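Local coordinates for molybdopterin converting factor, subunit 1 (Pyrococcus furiosus, PDB 1VJK), which is probably the small, ubiquitin-like sulfur-carrier subunit of molybdopterin synthase, acting in molybdenum cofactor biosynthesis, at residues Ala66-Ala71 with Val89-Pro94. Sequence-based numbering, arbitrary orientation.
Sequences ADVNIA and VGVFPP
In the ubiquitin-like β-grasp fold of this MoaD relative, strand 69-72 lies at the border of the mixed sheet and pairs antiparallel with strand 88-92, which runs on into the C-terminal tail. N69 and F92 form a hydrogen-bonded pair through two nearly linear bonds, N69 N to F92 O (2.9 Å) and F92 N to N69 O (3.0 Å). A71 and G90 form the next such pair, with its bonds more bent.

On the face away from the helix 39-49, F92 is the main bump. Its CG sits in the crowded position between backbone N and carbonyl carbon (chi1 45°), which folds the ring back over the neighbouring strand. N69 O lies beneath the ring centre, 3.4 Å from its plane, while N69 CB presses on CE1 and A71 CB meets the far rim edge-on, in the ring plane. The ring edge lies where a side chain of residue 90 would stand; because this is G90, CE2 can settle there, and a CB would crowd it. An alanine at F92 would remove the ring that lies over N69 O and packs on N69 CB and A71 CB, and would probably loosen this side of the strand pair.

The other face turns toward helix 39-49. Here V68 and V91 cross obliquely, CG1 to CG1 at 3.6 Å, and V91 CG2 reaches I70 CG2; I46 and V39 of the helix touch V91 and I70, respectively.

Beyond the ladder, the P94 ring fills the bend of residues 66-69, its CD against D67 O and its CB and CG against the N69 side chain, the two side chains crossing at about a right angle. The N69 amide is fixed by ND2 bonds to V68 O and D63 O. The closest of the proline's contacts is at the ring tip, where P94 CG lies 3.2 Å from A66 O.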
loop_
_atom_site.group_PDB
_atom_site.type_symbol
_atom_site.label_atom_id
_atom_site.label_comp_id
_atom_site.label_asym_id
_atom_site.label_seq_id
_atom_site.Cartn_x
_atom_site.Cartn_y
_atom_site.Cartn_z
ATOM N N ALA A 66 -0.638 13.363 -5.169
ATOM C CA ALA A 66 -1.215 12.030 -5.360
ATOM C C ALA A 66 -2.488 11.863 -4.543
ATOM O O ALA A 66 -2.749 12.620 -3.619
ATOM C CB ALA A 66 -0.189 10.976 -4.953
ATOM N N ASP A 67 -3.290 10.871 -4.895
ATOM C CA ASP A 67 -4.440 10.524 -4.071
ATOM C C ASP A 67 -4.019 9.730 -2.838
ATOM O O ASP A 67 -4.673 9.823 -1.792
ATOM C CB ASP A 67 -5.450 9.697 -4.861
ATOM C CG ASP A 67 -6.019 10.444 -6.030
ATOM O OD1 ASP A 67 -6.591 11.544 -5.809
ATOM O OD2 ASP A 67 -5.936 10.028 -7.205
ATOM N N VAL A 68 -2.948 8.935 -2.977
ATOM C CA VAL A 68 -2.548 7.979 -1.961
ATOM C C VAL A 68 -1.055 8.111 -1.752
ATOM O O VAL A 68 -0.303 8.205 -2.718
ATOM C CB VAL A 68 -2.803 6.503 -2.424
ATOM C CG1 VAL A 68 -2.524 5.513 -1.294
ATOM C CG2 VAL A 68 -4.225 6.288 -2.958
ATOM N N ASN A 69 -0.634 8.050 -0.491
ATOM C CA ASN A 69 0.763 7.818 -0.155
ATOM C C ASN A 69 0.837 6.576 0.696
ATOM O O ASN A 69 -0.161 6.164 1.322
ATOM C CB ASN A 69 1.365 8.985 0.664
ATOM C CG ASN A 69 1.686 10.259 -0.169
ATOM O OD1 ASN A 69 2.242 11.214 0.387
ATOM N ND2 ASN A 69 1.339 10.280 -1.462
ATOM N N ILE A 70 2.016 5.963 0.714
ATOM C CA ILE A 70 2.214 4.752 1.535
ATOM C C ILE A 70 3.427 4.909 2.419
ATOM O O ILE A 70 4.294 5.765 2.163
ATOM C CB ILE A 70 2.316 3.448 0.688
ATOM C CG1 ILE A 70 3.607 3.408 -0.153
ATOM C CG2 ILE A 70 1.022 3.207 -0.143
ATOM C CD1 ILE A 70 4.840 2.754 0.577
ATOM N N ALA A 71 3.475 4.142 3.492
ATOM C CA ALA A 71 4.647 4.098 4.347
ATOM C C ALA A 71 4.860 2.675 4.765
ATOM O O ALA A 71 3.902 1.912 4.995
ATOM C CB ALA A 71 4.486 5.006 5.577
ATOM N N VAL A 89 2.332 -1.809 6.161
ATOM C CA VAL A 89 2.255 -0.790 5.129
ATOM C C VAL A 89 1.003 0.035 5.296
ATOM O O VAL A 89 -0.109 -0.509 5.210
ATOM C CB VAL A 89 2.322 -1.425 3.718
ATOM C CG1 VAL A 89 2.331 -0.347 2.653
ATOM C CG2 VAL A 89 3.564 -2.284 3.571
ATOM N N GLY A 90 1.144 1.338 5.535
ATOM C CA GLY A 90 0.002 2.223 5.630
ATOM C C GLY A 90 -0.348 2.752 4.248
ATOM O O GLY A 90 0.535 2.993 3.409
ATOM N N VAL A 91 -1.657 2.917 4.029
ATOM C CA VAL A 91 -2.231 3.410 2.781
ATOM C C VAL A 91 -3.162 4.542 3.153
ATOM O O VAL A 91 -4.210 4.313 3.765
ATOM C CB VAL A 91 -2.994 2.277 2.046
ATOM C CG1 VAL A 91 -3.674 2.810 0.791
ATOM C CG2 VAL A 91 -2.025 1.154 1.660
ATOM N N PHE A 92 -2.784 5.786 2.820
ATOM C CA PHE A 92 -3.451 6.952 3.403
ATOM C C PHE A 92 -3.472 8.141 2.456
ATOM O O PHE A 92 -2.623 8.244 1.559
ATOM C CB PHE A 92 -2.724 7.378 4.719
ATOM C CG PHE A 92 -1.217 7.401 4.611
ATOM C CD1 PHE A 92 -0.534 8.551 4.188
ATOM C CD2 PHE A 92 -0.479 6.258 4.943
ATOM C CE1 PHE A 92 0.881 8.531 4.091
ATOM C CE2 PHE A 92 0.886 6.229 4.833
ATOM C CZ PHE A 92 1.588 7.373 4.415
ATOM N N PRO A 93 -4.390 9.083 2.671
ATOM C CA PRO A 93 -4.313 10.338 1.908
ATOM C C PRO A 93 -3.040 11.090 2.299
ATOM O O PRO A 93 -2.635 11.001 3.451
ATOM C CB PRO A 93 -5.570 11.097 2.330
ATOM C CG PRO A 93 -6.046 10.461 3.581
ATOM C CD PRO A 93 -5.494 9.075 3.654
ATOM N N PRO A 94 -2.397 11.795 1.371
ATOM C CA PRO A 94 -1.162 12.498 1.728
ATOM C C PRO A 94 -1.364 13.400 2.944
ATOM O O PRO A 94 -2.392 14.116 3.042
ATOM C CB PRO A 94 -0.833 13.319 0.479
ATOM C CG PRO A 94 -1.475 12.562 -0.632
ATOM C CD PRO A 94 -2.757 11.973 -0.055
#